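Putative enoyl-CoA hydratase (Thermus thermophilus, PDB 1UIY) probably catalyses the reversible hydration of (2E)-enoyl-CoA to (3S)-3-hydroxyacyl-CoA in fatty acid metabolism, as a homohexamer assembled from two trimers. Local coordinates at residues A[104-109]-A[128-133]; A[17-22]-A[59-64]; A[119-124]-A[164-169]; A[112-117]-A[143-148]; A[7-12]-A[44-49]. All blocks are in the same frame, centred on the assembly; numbering follows the deposited sequence.

Contact 1: residues A[104-109]-A[128-133]; sequences PAVAGG and GYTEVK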
# COMPACT_ATOMS: atom_id res chain seq x y z
N PRO A 104 34.03 -6.57 -12.21
CA PRO A 104 33.09 -7.34 -11.39
C PRO A 104 32.41 -6.54 -10.29
O PRO A 104 33.00 -5.64 -9.69
CB PRO A 104 33.97 -8.45 -10.82
CG PRO A 104 34.99 -8.65 -11.90
CD PRO A 104 35.34 -7.23 -12.27
N ALA A 105 31.14 -6.88 -10.04
CA ALA A 105 30.34 -6.24 -8.99
C ALA A 105 29.62 -7.40 -8.32
O ALA A 105 28.71 -8.00 -8.90
CB ALA A 105 29.34 -5.26 -9.59
N VAL A 106 30.05 -7.73 -7.10
CA VAL A 106 29.47 -8.85 -6.39
C VAL A 106 28.98 -8.48 -5.00
O VAL A 106 29.70 -7.83 -4.23
CB VAL A 106 30.49 -9.99 -6.25
CG1 VAL A 106 29.88 -11.16 -5.50
CG2 VAL A 106 30.93 -10.44 -7.62
N ALA A 107 27.76 -8.94 -4.68
CA ALA A 107 27.13 -8.67 -3.40
C ALA A 107 27.03 -7.15 -3.22
O ALA A 107 26.59 -6.45 -4.13
CB ALA A 107 27.94 -9.29 -2.27
N GLY A 108 27.44 -6.66 -2.06
CA GLY A 108 27.38 -5.23 -1.80
C GLY A 108 27.50 -4.35 -3.03
O GLY A 108 26.58 -3.59 -3.36
N GLY A 109 28.63 -4.44 -3.72
CA GLY A 109 28.84 -3.63 -4.91
C GLY A 109 27.75 -3.82 -5.94
O GLY A 109 27.33 -2.86 -6.58
N GLY A 128 26.62 -10.17 -9.58
CA GLY A 128 25.94 -11.22 -8.85
C GLY A 128 25.76 -10.97 -7.37
O GLY A 128 26.59 -10.32 -6.72
N TYR A 129 24.67 -11.49 -6.83
CA TYR A 129 24.37 -11.34 -5.41
C TYR A 129 24.58 -12.69 -4.76
O TYR A 129 23.72 -13.56 -4.79
CB TYR A 129 22.92 -10.86 -5.26
CG TYR A 129 22.64 -9.66 -6.14
CD1 TYR A 129 22.18 -9.82 -7.45
CD2 TYR A 129 22.90 -8.37 -5.68
CE1 TYR A 129 22.00 -8.72 -8.29
CE2 TYR A 129 22.72 -7.26 -6.52
CZ TYR A 129 22.28 -7.44 -7.82
OH TYR A 129 22.14 -6.35 -8.65
N THR A 130 25.76 -12.85 -4.16
CA THR A 130 26.17 -14.11 -3.54
C THR A 130 25.87 -14.33 -2.06
O THR A 130 26.22 -15.38 -1.52
CB THR A 130 27.68 -14.29 -3.75
OG1 THR A 130 28.38 -13.17 -3.20
CG2 THR A 130 28.01 -14.37 -5.24
N GLU A 131 25.24 -13.37 -1.41
CA GLU A 131 24.93 -13.49 0.01
C GLU A 131 24.53 -14.90 0.49
O GLU A 131 25.14 -15.44 1.43
CB GLU A 131 23.84 -12.49 0.39
CG GLU A 131 24.28 -11.03 0.40
CD GLU A 131 24.54 -10.46 -1.00
OE1 GLU A 131 24.99 -9.29 -1.08
OE2 GLU A 131 24.31 -11.16 -2.00
N VAL A 132 23.52 -15.51 -0.13
CA VAL A 132 23.08 -16.83 0.30
C VAL A 132 24.16 -17.92 0.28
O VAL A 132 24.14 -18.83 1.12
CB VAL A 132 21.90 -17.35 -0.53
CG1 VAL A 132 20.63 -16.72 -0.04
CG2 VAL A 132 22.13 -17.09 -2.00
N LYS A 133 25.06 -17.86 -0.68
CA LYS A 133 26.13 -18.85 -0.79
C LYS A 133 26.91 -18.99 0.51
O LYS A 133 27.40 -20.07 0.82
CB LYS A 133 27.11 -18.46 -1.90
CG LYS A 133 26.47 -18.36 -3.27
CD LYS A 133 26.88 -19.51 -4.16
CE LYS A 133 27.95 -19.07 -5.15
NZ LYS A 133 29.07 -18.36 -4.47

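Contact 2: residues A[17-22]-A[59-64]; sequences PERRNP and GADLAF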
# COMPACT_ATOMS: atom_id res chain seq x y z
N PRO A 17 41.63 -0.17 -5.08
CA PRO A 17 41.96 -1.16 -6.10
C PRO A 17 42.30 -2.58 -5.67
O PRO A 17 41.54 -3.51 -5.92
CB PRO A 17 43.11 -0.50 -6.85
CG PRO A 17 42.69 0.92 -6.85
CD PRO A 17 42.27 1.12 -5.41
N GLU A 18 43.45 -2.75 -5.01
CA GLU A 18 43.88 -4.08 -4.61
C GLU A 18 42.93 -4.83 -3.68
O GLU A 18 42.83 -6.05 -3.75
CB GLU A 18 45.29 -4.03 -4.02
CG GLU A 18 46.36 -3.79 -5.08
CD GLU A 18 46.35 -2.37 -5.62
OE1 GLU A 18 47.03 -2.10 -6.63
OE2 GLU A 18 45.67 -1.51 -5.02
N ARG A 19 42.25 -4.10 -2.80
CA ARG A 19 41.31 -4.74 -1.90
C ARG A 19 40.05 -5.07 -2.72
O ARG A 19 39.23 -5.91 -2.34
CB ARG A 19 40.98 -3.79 -0.75
CG ARG A 19 40.47 -4.43 0.52
CD ARG A 19 40.45 -3.37 1.62
NE ARG A 19 39.72 -3.79 2.81
CZ ARG A 19 39.46 -2.98 3.83
NH1 ARG A 19 39.87 -1.72 3.80
NH2 ARG A 19 38.78 -3.43 4.88
N ARG A 20 39.95 -4.40 -3.87
CA ARG A 20 38.86 -4.53 -4.85
C ARG A 20 37.60 -3.70 -4.56
O ARG A 20 36.49 -4.07 -4.95
CB ARG A 20 38.50 -6.01 -5.05
CG ARG A 20 39.63 -6.82 -5.66
CD ARG A 20 39.15 -7.74 -6.77
NE ARG A 20 38.23 -8.76 -6.29
CZ ARG A 20 37.54 -9.58 -7.08
NH1 ARG A 20 36.72 -10.48 -6.55
NH2 ARG A 20 37.65 -9.49 -8.40
N ASN A 21 37.80 -2.57 -3.88
CA ASN A 21 36.73 -1.64 -3.56
C ASN A 21 35.59 -2.21 -2.70
O ASN A 21 34.44 -2.24 -3.13
CB ASN A 21 36.16 -1.05 -4.85
CG ASN A 21 37.23 -0.38 -5.70
OD1 ASN A 21 36.96 0.12 -6.79
ND2 ASN A 21 38.46 -0.38 -5.20
N PRO A 22 35.90 -2.68 -1.48
CA PRO A 22 34.88 -3.24 -0.59
C PRO A 22 34.01 -2.12 -0.01
O PRO A 22 34.50 -1.03 0.28
CB PRO A 22 35.71 -3.91 0.50
CG PRO A 22 36.97 -4.27 -0.20
CD PRO A 22 37.24 -3.02 -1.00
N GLY A 59 34.82 -7.52 -3.28
CA GLY A 59 35.96 -8.02 -2.54
C GLY A 59 35.69 -8.29 -1.08
O GLY A 59 35.65 -7.37 -0.26
N ALA A 60 35.51 -9.56 -0.73
CA ALA A 60 35.23 -9.94 0.65
C ALA A 60 36.08 -9.14 1.63
O ALA A 60 37.30 -9.21 1.59
CB ALA A 60 35.47 -11.43 0.84
N ASP A 61 35.43 -8.38 2.50
CA ASP A 61 36.15 -7.61 3.50
C ASP A 61 36.43 -8.56 4.66
O ASP A 61 35.65 -8.64 5.62
CB ASP A 61 35.30 -6.44 3.98
CG ASP A 61 36.03 -5.56 4.97
OD1 ASP A 61 36.43 -6.06 6.04
OD2 ASP A 61 36.21 -4.36 4.67
N LEU A 62 37.53 -9.29 4.57
CA LEU A 62 37.91 -10.24 5.61
C LEU A 62 37.93 -9.58 6.98
O LEU A 62 37.64 -10.21 7.99
CB LEU A 62 39.28 -10.85 5.29
CG LEU A 62 39.45 -11.35 3.85
CD1 LEU A 62 40.75 -12.11 3.74
CD2 LEU A 62 38.28 -12.24 3.46
N ALA A 63 38.28 -8.30 6.99
CA ALA A 63 38.32 -7.55 8.24
C ALA A 63 36.93 -7.56 8.85
O ALA A 63 36.77 -7.56 10.07
CB ALA A 63 38.76 -6.12 7.96
N PHE A 64 35.94 -7.58 7.96
CA PHE A 64 34.53 -7.58 8.34
C PHE A 64 34.01 -8.96 8.70
O PHE A 64 33.40 -9.15 9.76
CB PHE A 64 33.71 -7.00 7.18
CG PHE A 64 32.23 -7.13 7.36
CD1 PHE A 64 31.58 -6.51 8.42
CD2 PHE A 64 31.48 -7.89 6.46
CE1 PHE A 64 30.20 -6.63 8.58
CE2 PHE A 64 30.11 -8.01 6.62
CZ PHE A 64 29.47 -7.38 7.69

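Contact 3: residues A[119-124]-A[164-169]; sequences VVMDEE and VEAREA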
# COMPACT_ATOMS: atom_id res chain seq x y z
N VAL A 119 22.76 2.03 -15.64
CA VAL A 119 23.97 1.24 -15.51
C VAL A 119 24.58 0.89 -16.86
O VAL A 119 23.89 0.42 -17.76
CB VAL A 119 23.71 -0.11 -14.78
CG1 VAL A 119 25.00 -0.88 -14.65
CG2 VAL A 119 23.08 0.14 -13.41
N VAL A 120 25.88 1.13 -16.98
CA VAL A 120 26.60 0.78 -18.20
C VAL A 120 27.64 -0.22 -17.72
O VAL A 120 28.48 0.08 -16.88
CB VAL A 120 27.30 1.99 -18.83
CG1 VAL A 120 27.96 1.57 -20.12
CG2 VAL A 120 26.30 3.09 -19.08
N MSE A 121 27.56 -1.44 -18.26
CA MSE A 121 28.46 -2.50 -17.86
C MSE A 121 29.48 -2.90 -18.93
O MSE A 121 29.18 -2.92 -20.13
CB MSE A 121 27.62 -3.72 -17.44
CG MSE A 121 28.42 -4.91 -16.98
SE MSE A 121 27.29 -6.37 -16.39
CE MSE A 121 27.92 -6.49 -14.58
N ASP A 122 30.69 -3.21 -18.46
CA ASP A 122 31.78 -3.63 -19.33
C ASP A 122 31.38 -4.97 -19.96
O ASP A 122 30.95 -5.88 -19.27
CB ASP A 122 33.06 -3.81 -18.50
CG ASP A 122 34.29 -4.10 -19.36
OD1 ASP A 122 34.77 -3.18 -20.06
OD2 ASP A 122 34.78 -5.25 -19.33
N GLU A 123 31.54 -5.07 -21.27
CA GLU A 123 31.19 -6.27 -22.00
C GLU A 123 31.82 -7.53 -21.42
O GLU A 123 31.43 -8.64 -21.76
CB GLU A 123 31.61 -6.11 -23.46
CG GLU A 123 31.52 -7.36 -24.31
CD GLU A 123 31.91 -7.09 -25.76
OE1 GLU A 123 31.15 -6.39 -26.45
OE2 GLU A 123 32.99 -7.57 -26.19
N GLU A 124 32.80 -7.35 -20.53
CA GLU A 124 33.48 -8.48 -19.92
C GLU A 124 33.28 -8.57 -18.41
O GLU A 124 33.83 -9.45 -17.75
CB GLU A 124 34.99 -8.41 -20.20
CG GLU A 124 35.35 -8.35 -21.68
CD GLU A 124 36.80 -8.74 -21.93
OE1 GLU A 124 37.24 -8.64 -23.09
OE2 GLU A 124 37.48 -9.14 -20.96
N VAL A 164 25.91 -13.19 -13.25
CA VAL A 164 25.46 -13.11 -14.62
C VAL A 164 26.47 -12.32 -15.42
O VAL A 164 27.34 -11.65 -14.85
CB VAL A 164 24.06 -12.45 -14.72
CG1 VAL A 164 23.01 -13.40 -14.16
CG2 VAL A 164 24.04 -11.15 -13.94
N GLU A 165 26.38 -12.41 -16.74
CA GLU A 165 27.29 -11.70 -17.62
C GLU A 165 26.54 -10.63 -18.42
O GLU A 165 25.33 -10.72 -18.61
CB GLU A 165 27.99 -12.70 -18.54
CG GLU A 165 28.50 -13.93 -17.79
CD GLU A 165 29.58 -14.71 -18.53
OE1 GLU A 165 30.75 -14.25 -18.56
OE2 GLU A 165 29.26 -15.80 -19.08
N ALA A 166 27.28 -9.61 -18.85
CA ALA A 166 26.72 -8.49 -19.61
C ALA A 166 25.55 -8.81 -20.52
O ALA A 166 24.56 -8.08 -20.55
CB ALA A 166 27.82 -7.81 -20.42
N ARG A 167 25.64 -9.90 -21.27
CA ARG A 167 24.57 -10.25 -22.18
C ARG A 167 23.25 -10.52 -21.44
O ARG A 167 22.20 -10.00 -21.81
CB ARG A 167 24.96 -11.48 -23.02
CG ARG A 167 24.05 -11.73 -24.22
CD ARG A 167 24.41 -13.01 -24.99
NE ARG A 167 25.76 -12.99 -25.57
CZ ARG A 167 26.85 -13.52 -25.00
NH1 ARG A 167 26.77 -14.14 -23.83
NH2 ARG A 167 28.02 -13.44 -25.62
N GLU A 168 23.31 -11.32 -20.37
CA GLU A 168 22.12 -11.65 -19.60
C GLU A 168 21.66 -10.48 -18.74
O GLU A 168 20.46 -10.21 -18.63
CB GLU A 168 22.38 -12.88 -18.70
CG GLU A 168 21.11 -13.45 -18.06
CD GLU A 168 21.33 -14.76 -17.31
OE1 GLU A 168 20.33 -15.39 -16.89
OE2 GLU A 168 22.50 -15.17 -17.14
N ALA A 169 22.61 -9.79 -18.13
CA ALA A 169 22.31 -8.65 -17.27
C ALA A 169 21.40 -7.62 -17.94
O ALA A 169 20.50 -7.07 -17.31
CB ALA A 169 23.60 -8.00 -16.80

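Contact 4: residues A[112-117]-A[143-148]; sequences LALACD and VILVRA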
# COMPACT_ATOMS: atom_id res chain seq x y z
N LEU A 112 25.07 -1.77 -4.94
CA LEU A 112 25.48 -0.38 -5.09
C LEU A 112 25.30 0.02 -6.54
O LEU A 112 24.85 1.13 -6.85
CB LEU A 112 26.94 -0.22 -4.70
CG LEU A 112 27.46 1.18 -4.33
CD1 LEU A 112 28.69 1.49 -5.18
CD2 LEU A 112 26.37 2.24 -4.50
N ALA A 113 25.65 -0.89 -7.44
CA ALA A 113 25.52 -0.60 -8.85
C ALA A 113 24.06 -0.50 -9.23
O ALA A 113 23.66 0.40 -9.97
CB ALA A 113 26.20 -1.69 -9.66
N LEU A 114 23.25 -1.42 -8.71
CA LEU A 114 21.82 -1.44 -9.02
C LEU A 114 21.11 -0.21 -8.49
O LEU A 114 20.11 0.23 -9.06
CB LEU A 114 21.17 -2.70 -8.43
CG LEU A 114 19.75 -2.98 -8.95
CD1 LEU A 114 19.82 -3.45 -10.40
CD2 LEU A 114 19.09 -4.04 -8.10
N ALA A 115 21.62 0.37 -7.41
CA ALA A 115 21.01 1.54 -6.83
C ALA A 115 21.16 2.79 -7.69
O ALA A 115 20.56 3.81 -7.40
CB ALA A 115 21.60 1.79 -5.45
N CYS A 116 21.95 2.72 -8.75
CA CYS A 116 22.11 3.88 -9.62
C CYS A 116 20.96 3.98 -10.61
O CYS A 116 20.32 2.98 -10.93
CB CYS A 116 23.43 3.80 -10.39
SG CYS A 116 24.90 4.35 -9.47
N ASP A 117 20.70 5.19 -11.08
CA ASP A 117 19.63 5.44 -12.05
C ASP A 117 19.76 4.57 -13.28
O ASP A 117 18.82 3.91 -13.68
CB ASP A 117 19.65 6.91 -12.48
CG ASP A 117 18.88 7.79 -11.55
OD1 ASP A 117 19.22 8.99 -11.43
OD2 ASP A 117 17.91 7.28 -10.93
N VAL A 143 14.98 -4.74 -2.08
CA VAL A 143 14.14 -3.56 -2.16
C VAL A 143 14.12 -2.97 -3.55
O VAL A 143 13.06 -2.70 -4.11
CB VAL A 143 14.63 -2.49 -1.16
CG1 VAL A 143 13.75 -1.25 -1.23
CG2 VAL A 143 14.63 -3.06 0.24
N ILE A 144 15.30 -2.77 -4.12
CA ILE A 144 15.41 -2.20 -5.45
C ILE A 144 15.13 -3.23 -6.55
O ILE A 144 14.42 -2.94 -7.52
CB ILE A 144 16.83 -1.63 -5.67
CG1 ILE A 144 17.03 -0.40 -4.78
CG2 ILE A 144 17.05 -1.24 -7.11
CD1 ILE A 144 18.49 0.03 -4.70
N LEU A 145 15.66 -4.42 -6.37
CA LEU A 145 15.53 -5.49 -7.35
C LEU A 145 14.10 -5.85 -7.77
O LEU A 145 13.84 -6.05 -8.95
CB LEU A 145 16.28 -6.73 -6.85
CG LEU A 145 16.70 -7.80 -7.88
CD1 LEU A 145 17.45 -7.20 -9.06
CD2 LEU A 145 17.56 -8.82 -7.17
N VAL A 146 13.16 -5.93 -6.82
CA VAL A 146 11.78 -6.26 -7.19
C VAL A 146 11.25 -5.24 -8.18
O VAL A 146 10.32 -5.54 -8.93
CB VAL A 146 10.83 -6.28 -5.97
CG1 VAL A 146 11.10 -7.49 -5.12
CG2 VAL A 146 11.00 -5.00 -5.16
N ARG A 147 11.81 -4.04 -8.17
CA ARG A 147 11.39 -2.99 -9.09
C ARG A 147 12.17 -3.03 -10.40
O ARG A 147 11.73 -2.49 -11.42
CB ARG A 147 11.58 -1.61 -8.45
CG ARG A 147 10.68 -1.32 -7.28
CD ARG A 147 10.83 0.11 -6.81
NE ARG A 147 9.90 0.39 -5.72
CZ ARG A 147 9.61 1.60 -5.26
NH1 ARG A 147 10.17 2.68 -5.79
NH2 ARG A 147 8.74 1.73 -4.26
N ALA A 148 13.33 -3.69 -10.39
CA ALA A 148 14.16 -3.75 -11.58
C ALA A 148 13.91 -4.93 -12.49
O ALA A 148 14.05 -4.82 -13.71
CB ALA A 148 15.62 -3.72 -11.17

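Contact 5: residues A[7-12]-A[44-49]; sequences GHVAVV and VRAVVL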
# COMPACT_ATOMS: atom_id res chain seq x y z
N GLY A 7 32.70 18.33 -12.48
CA GLY A 7 32.39 18.68 -13.85
C GLY A 7 30.89 18.58 -14.03
O GLY A 7 30.20 18.07 -13.15
N HIS A 8 30.36 19.07 -15.15
CA HIS A 8 28.92 18.98 -15.38
C HIS A 8 28.50 17.54 -15.10
O HIS A 8 27.47 17.30 -14.48
CB HIS A 8 28.57 19.37 -16.82
CG HIS A 8 28.43 20.85 -17.01
ND1 HIS A 8 27.48 21.59 -16.34
CD2 HIS A 8 29.13 21.72 -17.76
CE1 HIS A 8 27.60 22.86 -16.68
NE2 HIS A 8 28.60 22.97 -17.54
N VAL A 9 29.33 16.61 -15.55
CA VAL A 9 29.11 15.19 -15.32
C VAL A 9 30.26 14.80 -14.40
O VAL A 9 31.35 14.51 -14.87
CB VAL A 9 29.21 14.38 -16.62
CG1 VAL A 9 29.25 12.89 -16.29
CG2 VAL A 9 28.03 14.69 -17.52
N ALA A 10 30.01 14.80 -13.10
CA ALA A 10 31.04 14.45 -12.13
C ALA A 10 31.30 12.95 -12.16
O ALA A 10 30.44 12.17 -12.58
CB ALA A 10 30.62 14.88 -10.74
N VAL A 11 32.50 12.54 -11.74
CA VAL A 11 32.84 11.12 -11.70
C VAL A 11 33.47 10.75 -10.36
O VAL A 11 34.43 11.39 -9.91
CB VAL A 11 33.82 10.72 -12.81
CG1 VAL A 11 34.11 9.23 -12.73
CG2 VAL A 11 33.25 11.07 -14.16
N VAL A 12 32.92 9.73 -9.71
CA VAL A 12 33.45 9.29 -8.43
C VAL A 12 34.05 7.90 -8.57
O VAL A 12 33.41 6.98 -9.08
CB VAL A 12 32.35 9.26 -7.35
CG1 VAL A 12 32.87 8.56 -6.12
CG2 VAL A 12 31.94 10.67 -7.00
N VAL A 44 27.52 20.69 -11.16
CA VAL A 44 27.33 19.26 -11.40
C VAL A 44 25.88 18.95 -11.73
O VAL A 44 24.98 19.23 -10.93
CB VAL A 44 27.73 18.43 -10.17
CG1 VAL A 44 27.66 16.95 -10.52
CG2 VAL A 44 29.12 18.83 -9.70
N ARG A 45 25.65 18.36 -12.90
CA ARG A 45 24.31 18.03 -13.35
C ARG A 45 24.04 16.52 -13.33
O ARG A 45 22.90 16.08 -13.33
CB ARG A 45 24.10 18.56 -14.76
CG ARG A 45 24.53 19.99 -14.93
CD ARG A 45 23.68 20.93 -14.08
NE ARG A 45 22.91 21.85 -14.92
CZ ARG A 45 22.16 22.84 -14.47
NH1 ARG A 45 21.50 23.62 -15.32
NH2 ARG A 45 22.06 23.06 -13.16
N ALA A 46 25.12 15.74 -13.32
CA ALA A 46 25.02 14.29 -13.32
C ALA A 46 26.25 13.74 -12.63
O ALA A 46 27.27 14.41 -12.55
CB ALA A 46 24.92 13.77 -14.74
N VAL A 47 26.17 12.51 -12.15
CA VAL A 47 27.29 11.88 -11.47
C VAL A 47 27.52 10.46 -11.95
O VAL A 47 26.65 9.60 -11.79
CB VAL A 47 27.06 11.84 -9.94
CG1 VAL A 47 28.13 11.01 -9.27
CG2 VAL A 47 27.06 13.24 -9.39
N VAL A 48 28.67 10.20 -12.55
CA VAL A 48 28.98 8.84 -12.98
C VAL A 48 29.69 8.26 -11.78
O VAL A 48 30.35 8.97 -11.03
CB VAL A 48 29.93 8.78 -14.20
CG1 VAL A 48 30.37 7.34 -14.42
CG2 VAL A 48 29.22 9.27 -15.45
N LEU A 49 29.56 6.96 -11.60
CA LEU A 49 30.17 6.29 -10.48
C LEU A 49 30.85 5.03 -11.00
O LEU A 49 30.22 4.21 -11.68
CB LEU A 49 29.09 5.96 -9.46
CG LEU A 49 29.42 5.32 -8.12
CD1 LEU A 49 28.12 5.13 -7.34
CD2 LEU A 49 30.10 3.98 -8.34

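Contact 1: residues A[104-109]-A[128-133]
Glu131, the inferred active-site residue, lays its carboxylate against Ala107, in the part of the crotonase fold where a short parallel strand pair runs into helix 108-114. In relatives of this family, the turn leading into that helix offers a backbone N-H to the thioester oxygen, so the contact probably edges the catalytic pocket; a bound glycerol beside Glu131 is consistent with this. From CB the chain passes to CG and then bends (chi2 71°), which carries CD to 3.8 Å from CB of Ala107. Of the two oxygens, OE1 comes nearest, 3.2 Å from both CA and CB of Ala107, while OE2 lies farther off, about 4.0 Å from Ala107 CA. The backbones are joined by two bonds around Val106 and Gly128: Gly128 N donates to Ala105 O, and Ala107 N donates to Gly128 O at 2.7 Å, nearly straight at 170°. Next to this pair, the side chains of Val106 and Thr130 cross at about a right angle, and Leu163 touches both. There Val106 CG1, anti to its own backbone N, meets Thr130 OG1 at 3.4 Å and Thr130 CG2 at 3.7 Å.

Contact 2: residues A[17-22]-A[59-64]
A salt bridge between Arg19 and Asp61 carries the polar side of this surface contact. Arg19 reaches across with a chain extended from CG to NE, and NH2 at its end lies 2.7 Å from OD2 of Asp61. The two flat groups do not lie in one plane: guanidinium and carboxylate are turned 52° against each other, with OD2 placed obliquely to the guanidinium and OD1 at 3.7 Å from NH2. Beyond the charged pair, the CB of Ala63 approaches the same NH2 at 4.1 Å. A second patch sets aliphatic groups of Pro22 and Arg20 against the backbone of Gly59. Pro22 sets CG 3.4 Å from the carbonyl O of Gly59, while Arg20 brings CB to 4.1 Å from CA of Gly59.

The motif behind the salt bridge is a helix N-cap, and the contact ties the loop after strand 9-14 of the crotonase fold to the start of helix 62-68. Asp61 sits just before that helix, and its OD1 accepts from Phe64 N, although the modelled bond is very short and its geometry uncertain. Both the helix start and the arginine would probably favour a charged carboxylate.

Farther out, a glycerol lies beside Arg20, Arg19 NH1 has a long, weak ion pair with Asp16, and Ser57 OG is hydrogen-bonded to Asn21 O. Phe64 packs on Arg233 of a neighbouring subunit.

Contact 3: residues A[119-124]-A[164-169]
Met121 and Ala166 meet where the end of strand 118-122 passes the junction of strand 163-165 with helix 166-172. The backbones come nearest at Glu123 and Ala166, whose CA atoms are 5.5 Å apart, and no hydrogen bond joins the two segments. They belong to different sheets: the first is the six-stranded sheet of the crotonase core, the second a small three-stranded one, so the contact packs the helix that leaves the small sheet against a strand end of the large one.

Selenomethionine 121 supplies most of the side-chain surface on its segment. Its chain runs out extended, with CG anti to the backbone N (chi1 -179°), and bends only at chi3. Selenium, standing in for the methionine sulphur, touches two successive places on the helix, CA of Ala166 at 3.9 Å and CB of Ala169 at 4.1 Å. These alanines are three residues apart and both turn CB toward the strand. Ala166 CB also rests beside the strand end, 3.9 Å from the carbonyl O of Asp122 and the same distance from that of Glu123.

Around this core, Ile178 of the edge strand 177-179 lies against both Ala166 and Glu123. Asp122 OD1 is hydrogen-bonded to Gly182 N, which follows strand 177-179 in the chain.

A methionine side chain set against two alanines makes this interface mostly nonpolar; it depends on shape rather than on directional bonds.

Contact 4: residues A[112-117]-A[143-148]
Leu114 and Ile144 interlock at the tight end of the contact between helix 108-114 and helix 139-148, in the buried core of the crotonase fold. Their side chains slide past each other in opposite directions, so that CD2 of Leu114 lies 3.6 Å from CG2 of Ile144, and CG of Leu114 is nearly as close to that methyl. Leu145 crosses Leu114 at about a right angle, its CD1 at 3.7 Å from CD2 of Leu114; that one methyl is thus held between two side chains. The other branch of Ile144 goes to Ala115: CD1 meets its CB at 3.7 Å and its CA at 3.6 Å. CG2 of Ile144, anti to the backbone N, and CG1, beside it, therefore serve two different partners.

The looser part lies at Ala148, whose CB stands 4.3 Å from CD1 of Leu114. No water-facing side balances this, since every touching residue is buried. Glu151 of a neighbouring subunit packs on Ile144 and Ala148.

With aliphatic groups alone meeting across it, the contact rests on their fit and has no hydrogen bond of its own, while the carbonyls of Leu114 and Cys116 bond to Lys152 of that neighbouring subunit.

Contact 5: residues A[7-12]-A[44-49]
Strands 9-12 and 46-49 run parallel, their axes 4.4 Å apart at closest and 28° from exact alignment, with three backbone hydrogen bonds between them and two more at His8 O just ahead. Ala10 and Val12 on one strand bond to Ala46 and Val48 on the other, and the ladder opens at His8 O, which accepts twice. Arg45 N comes to it in the carbonyl plane, on a lone pair, at 2.6 Å; Ala46 N lies nearly along the C=O axis at 3.0 Å. The pair forms the two parallel strands of the beta-alpha-beta unit made by strand 9-14, helix 25-40 and strand 46-51 in the core sheet.

Side chains alternate between the two faces. On the face with Ala10 and Val12, Ala10 CB meets Val44 CG1 at 3.6 Å and Val47 CG2 at 4.1 Å, and Leu38 of helix 25-40 covers both Ala10 and Val12. On the face of Val9, Val11 and Val48, the side chains of Val9 and Val48 cross obliquely, with Val9 CG1 3.7 Å from Val48 CG2. Val11 lies side by side with Val48, pointing the same way, its CG2 being 4.0 Å from Val48 CB. Helix 184-197 covers this face.

At the end of the ladder, the CG of Arg45 lies at the edge of the His8 ring, 3.6 Å from ND1. Arg45 NH1 is salt-bridged to the C-terminal carboxylate of Phe253.

Backbone bonds set the register, while the side chains that meet across the strands are aliphatic; the ionisable His8 and Arg45 lie just before them.

How the contacts relate
Contacts 3, 4 and 5 are buried, contact 1 is partly so, and contact 2 lies on the surface. Contacts 3 and 5 reach the same sheet, the centres of the two contacts lying about 22 Å apart, but contact 5 is bonded strand to strand and contact 3 is not. Contacts 1 and 4 share helix 108-114, in its earlier and later parts, and Tyr129 OH meets Leu114 CB between them at 3.8 Å. Contact 4 also touches contact 5 through Cys116 and Leu49. Chemistry follows place: nonpolar packing dominates contacts 3 and 4, parallel backbone bonds join contacts 1 and 5, and carboxylates appear at the inferred active site in contact 1 and at the surface in contact 2.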